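PDB 5G4I: phospholyase from Arthrobacter aurescens, which probably catalyses the pyridoxal-phosphate-dependent breakdown of O-phosphoethanolamine to acetaldehyde, ammonia and phosphate. Local coordinates for residues Tyr57-Asn62 with Arg414-Phe419. Sequence-based numbering, arbitrary orientation.
Sequences YLDGYN and RPPLVF. With PO4 (phosphate ion), chain D.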
ATOM      1  N   TYR A  57      28.085   1.599  12.987  1.00 14.55           N
ATOM      2  CA  TYR A  57      27.256   0.970  13.979  1.00 13.82           C
ATOM      3  C   TYR A  57      26.901  -0.504  13.568  1.00 12.42           C
ATOM      4  O   TYR A  57      26.723  -0.777  12.356  1.00 13.84           O
ATOM      5  CB  TYR A  57      25.893   1.702  14.174  1.00 14.17           C
ATOM      6  CG  TYR A  57      25.972   3.187  14.479  1.00 13.20           C
ATOM      7  CD1 TYR A  57      26.214   4.077  13.449  1.00 15.05           C
ATOM      8  CD2 TYR A  57      25.831   3.639  15.734  1.00 15.17           C
ATOM      9  CE1 TYR A  57      26.311   5.448  13.697  1.00 15.78           C
ATOM     10  CE2 TYR A  57      25.856   5.031  16.022  1.00 15.62           C
ATOM     11  CZ  TYR A  57      26.207   5.872  14.999  1.00 16.65           C
ATOM     12  OH  TYR A  57      26.255   7.238  15.265  1.00 18.34           O
ATOM     13  N   LEU A  58      26.769  -1.321  14.599  1.00 12.63           N
ATOM     14  CA  LEU A  58      26.209  -2.688  14.484  1.00 12.15           C
ATOM     15  C   LEU A  58      24.672  -2.545  14.577  1.00 11.35           C
ATOM     16  O   LEU A  58      24.148  -2.014  15.527  1.00 12.67           O
ATOM     17  CB  LEU A  58      26.739  -3.594  15.593  1.00 12.47           C
ATOM     18  CG  LEU A  58      26.196  -5.056  15.599  1.00 13.24           C
ATOM     19  CD1 LEU A  58      26.492  -5.782  14.337  1.00 12.87           C
ATOM     20  CD2 LEU A  58      26.733  -5.817  16.823  1.00 14.46           C
ATOM     21  N   ASP A  59      23.951  -3.072  13.528  1.00 11.35           N
ATOM     22  CA  ASP A  59      22.483  -3.059  13.497  1.00 11.48           C
ATOM     23  C   ASP A  59      21.876  -4.166  14.335  1.00 10.93           C
ATOM     24  O   ASP A  59      21.892  -5.325  13.878  1.00 12.67           O
ATOM     25  CB  ASP A  59      21.994  -3.126  12.031  1.00 11.26           C
ATOM     26  CG  ASP A  59      20.496  -2.830  11.864  1.00 12.04           C
ATOM     27  OD1 ASP A  59      19.765  -2.863  12.884  1.00 11.92           O
ATOM     28  OD2 ASP A  59      20.136  -2.569  10.690  1.00 12.26           O
ATOM     29  N   GLY A  60      21.407  -3.867  15.554  1.00 11.89           N
ATOM     30  CA  GLY A  60      20.607  -4.801  16.369  1.00 10.80           C
ATOM     31  C   GLY A  60      19.104  -4.627  16.387  1.00 12.48           C
ATOM     32  O   GLY A  60      18.417  -5.076  17.329  1.00 13.79           O
ATOM     33  N   TYR A  61      18.614  -3.939  15.323  1.00 11.26           N
ATOM     34  CA  TYR A  61      17.214  -3.482  15.300  1.00 12.59           C
ATOM     35  C   TYR A  61      16.396  -3.750  14.049  1.00 12.72           C
ATOM     36  O   TYR A  61      15.188  -4.009  14.147  1.00 13.84           O
ATOM     37  CB  TYR A  61      17.156  -1.917  15.660  1.00 14.25           C
ATOM     38  CG  TYR A  61      15.768  -1.297  15.510  1.00 17.07           C
ATOM     39  CD1 TYR A  61      14.794  -1.617  16.368  1.00 22.22           C
ATOM     40  CD2 TYR A  61      15.461  -0.638  14.343  1.00 22.10           C
ATOM     41  CE1 TYR A  61      13.486  -1.164  16.134  1.00 20.28           C
ATOM     42  CE2 TYR A  61      14.170  -0.210  14.095  1.00 25.96           C
ATOM     43  CZ  TYR A  61      13.271  -0.468  15.035  1.00 20.97           C
ATOM     44  OH  TYR A  61      11.974  -0.024  14.713  1.00 37.40           O
ATOM     45  N   ASN A  62      16.972  -3.545  12.861  1.00 10.77           N
ATOM     46  CA  ASN A  62      16.152  -3.478  11.624  1.00 11.46           C
ATOM     47  C   ASN A  62      15.824  -4.841  11.034  1.00 10.72           C
ATOM     48  O   ASN A  62      16.719  -5.593  10.657  1.00 12.37           O
ATOM     49  CB  ASN A  62      16.814  -2.588  10.571  1.00 11.88           C
ATOM     50  CG  ASN A  62      16.747  -1.105  10.997  1.00 15.72           C
ATOM     51  OD1 ASN A  62      15.667  -0.490  11.036  1.00 15.99           O
ATOM     52  ND2 ASN A  62      17.888  -0.606  11.536  1.00 15.32           N
ATOM     53  N   ARG A 414      16.654  -7.219  17.412  1.00 14.20           N
ATOM     54  CA  ARG A 414      15.963  -7.821  16.256  1.00 15.71           C
ATOM     55  C   ARG A 414      16.780  -7.410  15.059  1.00 13.69           C
ATOM     56  O   ARG A 414      16.339  -6.653  14.232  1.00 15.69           O
ATOM     57  CB  ARG A 414      14.463  -7.327  16.191  1.00 16.73           C
ATOM     58  CG  ARG A 414      13.611  -7.834  14.962  1.00 16.02           C
ATOM     59  CD  ARG A 414      12.345  -6.982  14.655  1.00 19.04           C
ATOM     60  NE  ARG A 414      12.837  -5.657  14.243  1.00 16.30           N
ATOM     61  CZ  ARG A 414      12.037  -4.578  14.104  1.00 15.87           C
ATOM     62  NH1 ARG A 414      10.682  -4.723  14.037  1.00 18.04           N
ATOM     63  NH2 ARG A 414      12.481  -3.383  13.761  1.00 18.83           N
ATOM     64  N   PRO A 415      17.956  -8.063  14.884  1.00 11.31           N
ATOM     65  CA  PRO A 415      18.879  -7.648  13.771  1.00 11.11           C
ATOM     66  C   PRO A 415      18.533  -8.202  12.404  1.00 10.20           C
ATOM     67  O   PRO A 415      17.705  -9.181  12.371  1.00 10.85           O
ATOM     68  CB  PRO A 415      20.223  -8.227  14.250  1.00 11.35           C
ATOM     69  CG  PRO A 415      19.842  -9.450  15.051  1.00 13.38           C
ATOM     70  CD  PRO A 415      18.596  -9.053  15.792  1.00 11.74           C
ATOM     71  N   PRO A 416      19.092  -7.740  11.305  1.00 10.69           N
ATOM     72  CA  PRO A 416      19.054  -8.475  10.021  1.00 11.03           C
ATOM     73  C   PRO A 416      19.363  -9.968  10.241  1.00 11.14           C
ATOM     74  O   PRO A 416      20.159 -10.331  11.135  1.00 10.96           O
ATOM     75  CB  PRO A 416      20.104  -7.751   9.149  1.00 11.54           C
ATOM     76  CG  PRO A 416      20.085  -6.330   9.764  1.00 12.44           C
ATOM     77  CD  PRO A 416      19.967  -6.525  11.244  1.00 11.61           C
ATOM     78  N   LEU A 417      18.720 -10.863   9.467  1.00 10.89           N
ATOM     79  CA  LEU A 417      18.874 -12.348   9.680  1.00 10.46           C
ATOM     80  C   LEU A 417      20.241 -12.881   9.218  1.00 10.96           C
ATOM     81  O   LEU A 417      20.513 -14.091   9.346  1.00 14.00           O
ATOM     82  CB  LEU A 417      17.691 -13.141   9.057  1.00 11.35           C
ATOM     83  CG  LEU A 417      17.155 -14.200  10.044  1.00 11.01           C
ATOM     84  CD1 LEU A 417      16.333 -13.613  11.154  1.00 13.20           C
ATOM     85  CD2 LEU A 417      16.331 -15.285   9.312  1.00 12.58           C
ATOM     86  N   VAL A 418      21.139 -12.050   8.662  1.00 10.26           N
ATOM     87  CA  VAL A 418      22.530 -12.371   8.390  1.00 10.91           C
ATOM     88  C   VAL A 418      23.445 -12.097   9.601  1.00 12.19           C
ATOM     89  O   VAL A 418      24.664 -12.310   9.522  1.00 15.21           O
ATOM     90  CB  VAL A 418      23.034 -11.656   7.115  1.00 10.91           C
ATOM     91  CG1 VAL A 418      22.393 -12.167   5.885  1.00 11.31           C
ATOM     92  CG2 VAL A 418      22.898 -10.150   7.222  1.00 12.13           C
ATOM     93  N   PHE A 419      22.923 -11.721  10.751  1.00 11.79           N
ATOM     94  CA  PHE A 419      23.689 -11.487  12.005  1.00 11.87           C
ATOM     95  C   PHE A 419      24.098 -12.841  12.550  1.00 13.41           C
ATOM     96  O   PHE A 419      23.318 -13.822  12.678  1.00 14.71           O
ATOM     97  CB  PHE A 419      22.673 -10.828  12.982  1.00 13.26           C
ATOM     98  CG  PHE A 419      23.183 -10.292  14.316  1.00 11.34           C
ATOM     99  CD1 PHE A 419      23.152 -11.129  15.425  1.00 13.39           C
ATOM    100  CD2 PHE A 419      23.501  -8.944  14.498  1.00 11.50           C
ATOM    101  CE1 PHE A 419      23.431 -10.664  16.706  1.00 12.49           C
ATOM    102  CE2 PHE A 419      23.788  -8.474  15.773  1.00 12.43           C
ATOM    103  CZ  PHE A 419      23.722  -9.318  16.855  1.00 11.47           C
TER
HETATM  104  P   PO4 D1442       9.226  -1.417  13.955  1.00 28.35           P
HETATM  105  O1  PO4 D1442       8.803  -2.726  14.281  1.00 29.41           O
HETATM  106  O2  PO4 D1442      10.417  -1.311  13.005  1.00 33.92           O
HETATM  107  O3  PO4 D1442       9.996  -1.191  15.251  1.00 43.89           O
HETATM  108  O4  PO4 D1442       8.202  -0.343  13.693  1.00 36.71           O
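Arg414 seizes the carbonyl of Tyr61 side-on: NE and NH2 both donate to Tyr61 O, at 2.9 and 2.8 Å, reaching it from opposite faces of the carbonyl plane. A guanidinium suits the place, since these nitrogens can converge on one oxygen while its outer edge serves an anion. A bend at chi3 (65°) turns NE toward Tyr61 O. NH2 lies over one face of the Tyr61 ring toward its rim, 3.3 Å from Tyr61 CZ; with Arg414 CZ 4.6 Å from the ring centre this is a cation-pi contact, ring and guanidinium planes 50° apart. Arg414 N donates to Gly60 O (2.8 Å). Asp59 OD1 accepts from the backbone N of Tyr61 and Asn62, an Asx turn that fixes the loop; OD2 takes His69 and ND2 of Asn62, whose OD1 bonds His88 of the second subunit. Pro416, with no N-H to offer, rests its CD 3.8 Å from Asp59 CG. This polar end is tight; the strand end, also buried, is looser, with Leu58 CD1 4.1 Å from Phe419 CE2 and helix 421-436 packing on both side chains. NH1 and NH2 also bind a phosphate ion, probably from the crystallisation liquor, shared with Tyr61 OH, Gln254 and Arg90 of the second subunit. An alanine in place of Arg414 would probably leave Tyr61 O and the anion without their guanidinium donors. Such anion-binding side chains near the cofactor are consistent with a substrate-phosphate site.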